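Local coordinates for protein broad specificity aminotransferase (Leishmania mexicana, PDB 4WB0) that probably transfers amino groups from a broad range of amino acids to 2-oxo acids such as 2-oxoglutarate, with pyridoxal 5'-phosphate as cofactor, at residues A8-T11 with T12-W15; A22-P25 with I26-L29; I331-M334 with R335-Y339; T403-D406 with A407-V411. One frame throughout, in Å; residues are numbered along the deposited sequence. Where two conformers were deposited one is given.

Interaction 1 (A8-T11 with T12-W15)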
# COMPACT_ATOMS: atom_id res chain seq x y z
N ALA A 8 10.11 25.27 17.84
CA ALA A 8 8.71 25.19 18.21
C ALA A 8 8.02 26.56 18.22
O ALA A 8 7.39 26.92 19.22
CB ALA A 8 8.57 24.53 19.58
N MET A 9 8.15 27.31 17.13
CA MET A 9 7.35 28.54 16.91
C MET A 9 7.14 28.68 15.39
O MET A 9 6.00 28.56 14.92
CB MET A 9 8.00 29.77 17.49
CG MET A 9 7.11 30.98 17.44
SD MET A 9 8.06 32.47 17.27
CE MET A 9 8.42 32.83 19.01
N THR A 10 8.22 28.89 14.63
CA THR A 10 8.15 28.74 13.17
C THR A 10 8.17 27.27 12.74
O THR A 10 8.69 26.42 13.46
CB THR A 10 9.31 29.39 12.47
OG1 THR A 10 10.49 28.64 12.76
CG2 THR A 10 9.47 30.88 12.90
N THR A 11 7.63 26.96 11.56
CA THR A 11 7.65 25.56 11.14
C THR A 11 9.08 25.03 11.02
O THR A 11 9.34 23.87 11.33
CB THR A 11 6.87 25.31 9.81
OG1 THR A 11 7.26 26.21 8.77
CG2 THR A 11 5.38 25.44 10.04
N THR A 12 10.02 25.87 10.60
CA THR A 12 11.42 25.44 10.52
C THR A 12 11.93 24.92 11.86
O THR A 12 12.59 23.89 11.92
CB THR A 12 12.32 26.59 10.06
OG1 THR A 12 11.84 27.09 8.80
CG2 THR A 12 13.78 26.13 9.92
N GLU A 13 11.63 25.66 12.93
CA GLU A 13 12.01 25.29 14.29
C GLU A 13 11.36 23.96 14.73
O GLU A 13 12.00 23.13 15.40
CB GLU A 13 11.62 26.42 15.25
CG GLU A 13 12.43 27.71 15.05
CD GLU A 13 11.83 28.94 15.75
OE1 GLU A 13 10.66 29.29 15.50
OE2 GLU A 13 12.53 29.56 16.57
N ARG A 14 10.10 23.76 14.33
CA ARG A 14 9.35 22.54 14.63
C ARG A 14 9.98 21.33 13.97
O ARG A 14 10.13 20.27 14.60
CB ARG A 14 7.90 22.63 14.14
CG ARG A 14 7.11 23.82 14.63
CD ARG A 14 6.18 23.45 15.75
NE ARG A 14 5.17 24.50 15.97
CZ ARG A 14 4.58 24.74 17.13
NH1 ARG A 14 4.89 24.03 18.21
NH2 ARG A 14 3.67 25.70 17.22
N TRP A 15 10.31 21.46 12.69
CA TRP A 15 10.93 20.35 11.97
C TRP A 15 12.31 20.06 12.51
O TRP A 15 12.71 18.90 12.61
CB TRP A 15 11.00 20.63 10.47
CG TRP A 15 9.67 20.44 9.81
CD1 TRP A 15 8.80 21.42 9.47
CD2 TRP A 15 9.05 19.19 9.43
NE1 TRP A 15 7.67 20.88 8.88
CE2 TRP A 15 7.80 19.51 8.85
CE3 TRP A 15 9.44 17.84 9.51
CZ2 TRP A 15 6.93 18.54 8.36
CZ3 TRP A 15 8.56 16.86 9.01
CH2 TRP A 15 7.32 17.22 8.45
O HOH W 1 4.94 26.34 13.81
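The backbone enters helix 11-16 at Thr-10, and the first turn is tied by Arg-14 N to Thr-10 O (3.1 Å) and by Trp-15 N to Thr-11 O (2.9 Å). Thr-10 is the N-cap and forms a capping box with Glu-13: Thr-10 OG1 takes the N-H of Glu-13 at 3.2 Å, while Glu-13 sends its carboxylate back to the cap. Glu-13 OE1 is gripped twice there, by Thr-10 N at 2.6 Å, met nearly along the C-O axis, and by Thr-10 OG1 at 2.8 Å, which comes from the anti side and 34° out of the carboxylate plane. With chi1 70°, OG1 lies between the backbone N and the carbonyl carbon of Thr-10, close to both the Glu-13 amide and its carboxylate. The Arg-14 chain bends once, at chi2, and runs out beside the N-terminal residues, bringing one guanidinium face over the backbone between Ala-8 and Met-9. A water at the guanidinium edge accepts from Arg-14 NE (2.8 Å) and donates to Met-9 O (2.7 Å). Thr-11 OG1, Thr-12 OG1 and Trp-15 NE1 bond instead to side chains of the neighbouring subunit, acidic ones for the two threonines. The capped turn thus opens the first helix of the chain, far from its centre, and lies against the dimer partner; a loop then leads on to helix 25-35.

Interaction 2 (A22-P25 with I26-L29)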
# COMPACT_ATOMS: atom_id res chain seq x y z
N ALA A 22 16.56 4.77 13.52
CA ALA A 22 17.60 3.88 13.01
C ALA A 22 17.14 3.21 11.74
O ALA A 22 15.96 2.97 11.57
CB ALA A 22 17.96 2.84 14.03
N PRO A 23 18.09 2.88 10.86
CA PRO A 23 17.70 2.26 9.58
C PRO A 23 17.54 0.74 9.69
O PRO A 23 18.08 0.13 10.61
CB PRO A 23 18.86 2.63 8.65
CG PRO A 23 19.97 3.20 9.58
CD PRO A 23 19.55 2.97 10.98
N ASP A 24 16.78 0.14 8.77
CA ASP A 24 16.50 -1.29 8.79
C ASP A 24 17.79 -2.07 8.56
O ASP A 24 18.41 -1.93 7.49
CB ASP A 24 15.45 -1.63 7.72
CG ASP A 24 14.87 -3.02 7.89
OD1 ASP A 24 15.53 -3.97 7.42
OD2 ASP A 24 13.78 -3.15 8.50
N PRO A 25 18.24 -2.87 9.55
CA PRO A 25 19.55 -3.54 9.45
C PRO A 25 19.65 -4.46 8.24
O PRO A 25 20.64 -4.43 7.52
CB PRO A 25 19.64 -4.34 10.76
CG PRO A 25 18.81 -3.56 11.71
CD PRO A 25 17.65 -3.07 10.88
N ILE A 26 18.62 -5.26 8.00
CA ILE A 26 18.64 -6.16 6.87
C ILE A 26 18.81 -5.35 5.57
O ILE A 26 19.82 -5.50 4.88
CB ILE A 26 17.36 -7.03 6.82
CG1 ILE A 26 17.11 -7.69 8.18
CG2 ILE A 26 17.45 -8.08 5.71
CD1 ILE A 26 18.38 -8.22 8.92
N PHE A 27 17.86 -4.46 5.28
CA PHE A 27 17.89 -3.70 4.03
C PHE A 27 19.17 -2.88 3.88
O PHE A 27 19.61 -2.59 2.76
CB PHE A 27 16.66 -2.78 3.93
CG PHE A 27 15.46 -3.43 3.30
CD1 PHE A 27 15.59 -4.37 2.29
CD2 PHE A 27 14.19 -3.10 3.74
CE1 PHE A 27 14.48 -4.97 1.71
CE2 PHE A 27 13.07 -3.69 3.17
CZ PHE A 27 13.22 -4.63 2.15
N GLU A 28 19.77 -2.52 5.00
CA GLU A 28 21.05 -1.81 4.97
C GLU A 28 22.17 -2.74 4.55
O GLU A 28 22.94 -2.42 3.64
CB GLU A 28 21.38 -1.22 6.33
CG GLU A 28 22.62 -0.34 6.29
CD GLU A 28 23.01 0.12 7.66
OE1 GLU A 28 23.18 -0.75 8.53
OE2 GLU A 28 23.14 1.35 7.85
N LEU A 29 22.28 -3.88 5.25
CA LEU A 29 23.32 -4.88 5.01
C LEU A 29 23.29 -5.30 3.55
O LEU A 29 24.35 -5.37 2.93
CB LEU A 29 23.16 -6.09 5.96
CG LEU A 29 24.31 -7.10 5.95
CD1 LEU A 29 25.60 -6.48 6.46
CD2 LEU A 29 24.00 -8.33 6.78
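Asp-24 and Phe-27 make the defining polar contact at the start of helix 25-35, where Asp-24 is the N-cap. With CG anti to the backbone N (chi1 -167°), Asp-24 OD1 reaches the Phe-27 amide and receives its N-H at 3.2 Å in a nearly perfectly straight bond (178°), using the lone pair that points away from OD2. Two backbone bonds continue the helix: Glu-28 N to Asp-24 O, 2.9 Å, and Leu-29 N to Pro-25 O, also 2.9 Å. Carbon atoms also lie against the cap oxygen, Ile-26 CB at 3.6 Å from Asp-24 OD1 and Phe-27 CD2 at 4.0 Å from it, the oxygen standing obliquely to the Phe-27 ring. Apolar contact within the turn is light, with Ile-26 CD1 4.5 Å from Pro-25 CB; beyond it, Ile-26 and Leu-29 pack on Val-44, and Phe-27 on Ile-45. Pro-25 is the first residue of the helix, and an N-H at this first-turn position would have no acceptor within the helix, so a proline costs no bond. Charge pairing lies outside the turn, where Asp-24 OD2 meets a basic side chain of the neighbouring subunit in a salt bridge. OD1 thus caps the helix while OD2 pairs with the second chain, and both the basic partner and the positive end of the helix would favour an ionised Asp-24.

Interaction 3 (I331-M334 with R335-Y339)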
# COMPACT_ATOMS: atom_id res chain seq x y z
N ILE A 331 17.92 -24.94 -4.63
CA ILE A 331 18.26 -24.62 -3.25
C ILE A 331 18.80 -25.84 -2.53
O ILE A 331 19.83 -25.73 -1.89
CB ILE A 331 17.05 -24.02 -2.54
CG1 ILE A 331 16.75 -22.66 -3.20
CG2 ILE A 331 17.26 -23.86 -1.02
CD1 ILE A 331 15.37 -22.12 -2.88
N ARG A 332 18.17 -26.99 -2.66
CA ARG A 332 18.72 -28.20 -2.05
C ARG A 332 20.10 -28.54 -2.58
O ARG A 332 21.00 -28.91 -1.82
CB ARG A 332 17.77 -29.39 -2.24
CG ARG A 332 16.41 -29.12 -1.51
CD ARG A 332 15.46 -30.35 -1.48
NE ARG A 332 15.16 -30.90 -2.80
CZ ARG A 332 14.08 -30.59 -3.52
NH1 ARG A 332 13.17 -29.72 -3.09
NH2 ARG A 332 13.91 -31.14 -4.72
N THR A 333 20.30 -28.37 -3.88
CA THR A 333 21.64 -28.60 -4.44
C THR A 333 22.66 -27.66 -3.79
O THR A 333 23.76 -28.07 -3.49
CB THR A 333 21.66 -28.38 -5.96
OG1 THR A 333 20.69 -29.22 -6.57
CG2 THR A 333 22.98 -28.78 -6.53
N MET A 334 22.29 -26.41 -3.56
CA MET A 334 23.20 -25.47 -2.92
C MET A 334 23.47 -25.92 -1.48
O MET A 334 24.61 -25.90 -1.05
CB MET A 334 22.63 -24.05 -2.96
CG MET A 334 22.68 -23.43 -4.38
SD MET A 334 24.35 -23.23 -5.07
CE MET A 334 24.46 -24.72 -6.13
N ARG A 335 22.44 -26.31 -0.74
CA ARG A 335 22.64 -26.85 0.61
C ARG A 335 23.62 -28.01 0.60
O ARG A 335 24.48 -28.09 1.46
CB ARG A 335 21.34 -27.34 1.23
CG ARG A 335 20.33 -26.27 1.49
CD ARG A 335 19.12 -26.89 2.16
NE ARG A 335 18.08 -25.89 2.33
CZ ARG A 335 18.07 -24.97 3.29
NH1 ARG A 335 19.03 -24.89 4.18
NH2 ARG A 335 17.07 -24.12 3.34
N ARG A 336 23.46 -28.90 -0.36
CA ARG A 336 24.30 -30.10 -0.40
C ARG A 336 25.73 -29.70 -0.75
O ARG A 336 26.68 -30.28 -0.23
CB ARG A 336 23.74 -31.10 -1.41
CG ARG A 336 24.64 -32.29 -1.74
CD ARG A 336 25.06 -33.05 -0.51
NE ARG A 336 23.94 -33.60 0.25
CZ ARG A 336 24.09 -34.51 1.21
NH1 ARG A 336 25.30 -34.96 1.52
NH2 ARG A 336 23.04 -34.96 1.86
N THR A 337 25.88 -28.71 -1.64
CA THR A 337 27.22 -28.25 -1.99
C THR A 337 27.96 -27.66 -0.76
O THR A 337 29.14 -27.94 -0.54
CB THR A 337 27.15 -27.19 -3.08
OG1 THR A 337 26.50 -27.75 -4.24
CG2 THR A 337 28.56 -26.71 -3.43
N VAL A 338 27.28 -26.79 0.00
CA VAL A 338 27.89 -26.18 1.20
C VAL A 338 28.23 -27.26 2.24
O VAL A 338 29.33 -27.29 2.77
CB VAL A 338 26.93 -25.13 1.84
CG1 VAL A 338 27.51 -24.61 3.13
CG2 VAL A 338 26.69 -23.96 0.89
N TYR A 339 27.27 -28.15 2.50
CA TYR A 339 27.44 -29.21 3.52
C TYR A 339 28.64 -30.10 3.17
O TYR A 339 29.53 -30.34 4.01
CB TYR A 339 26.14 -30.03 3.61
CG TYR A 339 26.24 -31.26 4.48
CD1 TYR A 339 26.25 -31.15 5.87
CD2 TYR A 339 26.31 -32.52 3.91
CE1 TYR A 339 26.31 -32.29 6.68
CE2 TYR A 339 26.40 -33.65 4.70
CZ TYR A 339 26.39 -33.53 6.09
OH TYR A 339 26.49 -34.66 6.86
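Arg-335 lies alongside Ile-331, one helical turn back, and the two side chains point the same way. Arg-335 NE passes 4.0 Å from the Ile-331 CG2 methyl, which meets the guanidinium obliquely, and Arg-335 CG rests 3.5 Å from Ile-331 O. The chain is extended from CG to NE, which carries the guanidinium well clear of the backbone. There it is held by three carbonyls: Arg-335 NH1 bonds to Val-354 O, and Arg-335 NH2 to Gly-359 O and Phe-361 O. These partners give a buried arginine a polar setting, although no acid is among them. Both segments belong to helix 314-344, which corresponds to the long helix that in class I aminotransferases joins the large and small domains. Met-334 leaves the helix on another face. Folded at chi2 and chi3, it runs beside Thr-337, its CE ending 4.1 Å from Thr-337 OG1, and it packs against Ile-389, Leu-392 and Ala-397 of the chain. Thr-337 turns its hydroxyl back to the helix: with chi1 -59°, OG1 sits beside its own backbone N and donates to Thr-333 O at 2.9 Å. That carbonyl also accepts from Thr-337 N, likewise at 2.9 Å, and the two donors approach from opposite faces of its plane, OG1 36° out of it. His-394 and Ala-397 of helix 394-410 cover the same threonine.

Interaction 4 (T403-D406 with A407-V411)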
# COMPACT_ATOMS: atom_id res chain seq x y z
N THR A 403 34.66 -19.95 4.20
CA THR A 403 34.65 -18.85 5.14
C THR A 403 34.07 -19.29 6.48
O THR A 403 34.58 -18.88 7.52
CB THR A 403 33.87 -17.67 4.57
OG1 THR A 403 34.51 -17.24 3.35
CG2 THR A 403 33.86 -16.52 5.57
N ILE A 404 33.03 -20.12 6.48
CA ILE A 404 32.54 -20.72 7.74
C ILE A 404 33.67 -21.47 8.42
O ILE A 404 33.94 -21.27 9.62
CB ILE A 404 31.36 -21.69 7.49
CG1 ILE A 404 30.14 -20.88 7.08
CG2 ILE A 404 31.01 -22.47 8.74
CD1 ILE A 404 28.98 -21.71 6.47
N ASN A 405 34.34 -22.33 7.67
CA ASN A 405 35.48 -23.07 8.20
C ASN A 405 36.52 -22.14 8.84
O ASN A 405 36.99 -22.39 9.95
CB ASN A 405 36.14 -23.90 7.09
CG ASN A 405 37.31 -24.70 7.60
OD1 ASN A 405 37.15 -25.58 8.44
ND2 ASN A 405 38.49 -24.42 7.05
N ASP A 406 36.88 -21.08 8.13
CA ASP A 406 37.83 -20.11 8.66
C ASP A 406 37.27 -19.43 9.91
O ASP A 406 37.99 -19.28 10.90
CB ASP A 406 38.18 -19.03 7.63
CG ASP A 406 39.05 -19.55 6.51
OD1 ASP A 406 39.64 -20.65 6.67
OD2 ASP A 406 39.15 -18.84 5.48
N ALA A 407 36.01 -19.00 9.86
CA ALA A 407 35.47 -18.26 10.97
C ALA A 407 35.49 -19.12 12.24
O ALA A 407 35.91 -18.67 13.32
CB ALA A 407 34.09 -17.79 10.68
N VAL A 408 35.09 -20.38 12.08
CA VAL A 408 34.96 -21.29 13.20
C VAL A 408 36.33 -21.60 13.79
O VAL A 408 36.52 -21.59 15.01
CB VAL A 408 34.26 -22.59 12.76
CG1 VAL A 408 34.36 -23.65 13.85
CG2 VAL A 408 32.82 -22.31 12.48
N ARG A 409 37.30 -21.86 12.92
CA ARG A 409 38.62 -22.24 13.39
C ARG A 409 39.40 -21.09 14.03
O ARG A 409 40.39 -21.34 14.75
CB ARG A 409 39.45 -22.84 12.25
CG ARG A 409 38.94 -24.20 11.81
CD ARG A 409 39.78 -24.76 10.69
NE ARG A 409 39.25 -26.03 10.17
CZ ARG A 409 39.60 -27.23 10.62
NH1 ARG A 409 40.47 -27.34 11.63
NH2 ARG A 409 39.09 -28.32 10.08
N ASN A 410 38.96 -19.85 13.81
CA ASN A 410 39.79 -18.69 14.16
C ASN A 410 39.17 -17.71 15.16
O ASN A 410 39.88 -16.91 15.75
CB ASN A 410 40.18 -17.94 12.89
CG ASN A 410 41.18 -18.72 12.04
OD1 ASN A 410 40.97 -18.95 10.85
ND2 ASN A 410 42.26 -19.15 12.67
N VAL A 411 37.86 -17.80 15.36
CA VAL A 411 37.18 -16.95 16.34
C VAL A 411 36.70 -17.74 17.56
O VAL A 411 37.02 -17.39 18.70
CB VAL A 411 35.99 -16.23 15.70
CG1 VAL A 411 35.34 -15.31 16.69
CG2 VAL A 411 36.43 -15.46 14.43
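Ala-407 opens the next turn of the helix with its N-H on Thr-403 O at 2.7 Å, its CB 3.4 Å from the same Thr-403 O; beyond the two segments this side chain meets Tyr-373 of helix 368-376. Val-408 follows, bonding through N to Ile-404 O, while its CG2 lies 3.2 Å from Ile-404 O and meets Ile-404 CG2 at 4.2 Å, a small apolar contact along one face of the helix. Arg-409 carries the main side-chain interaction. Its N donates to Asn-405 O, and its NE donates to Asn-405 OD1 at 2.8 Å, so the residue one turn back is gripped at both carbonyls. OD1 lies at the guanidinium edge, only 10° out of its plane, whereas the amide and guanidinium planes are turned 68° apart. The Asn-405 torsion, chi1 -179°, places the amide where its OD1 meets Arg-409 NE across the crossing side chains, the donor tilted from the amide plane. Thr-347 OG1 also bonds to this OD1, and Arg-409 NH2 reaches Leu-345 O, so the pair fastens the helix to the loop that follows helix 314-344. Asn-410 CB lies 3.2 Å from Asp-406 O, and Val-411 N still bonds to Ala-407 O at 3.0 Å. These are the last turns of the C-terminal helix 394-410, which in class I aminotransferases belongs to the small domain.

In the fold
Interactions 1 and 2 are surface contacts at the starts of successive helices, 29 Å apart between centres; each is an N-cap, one built on a threonine with a reciprocal glutamate, the other on an aspartate, and both also meet the second subunit. Interactions 3 and 4 are partly buried turns within helices 314-344 and 394-410, about 5 Å apart at the nearest atoms, and no other chain touches them. Arg-335 and Arg-409 bond to backbone carbonyls elsewhere in the same chain, and Ala-397 of the later helix packs on the earlier one. Interaction 1 lies on the opposite side of the chain's centre from interaction 3, at the end of an extended N-terminal arm.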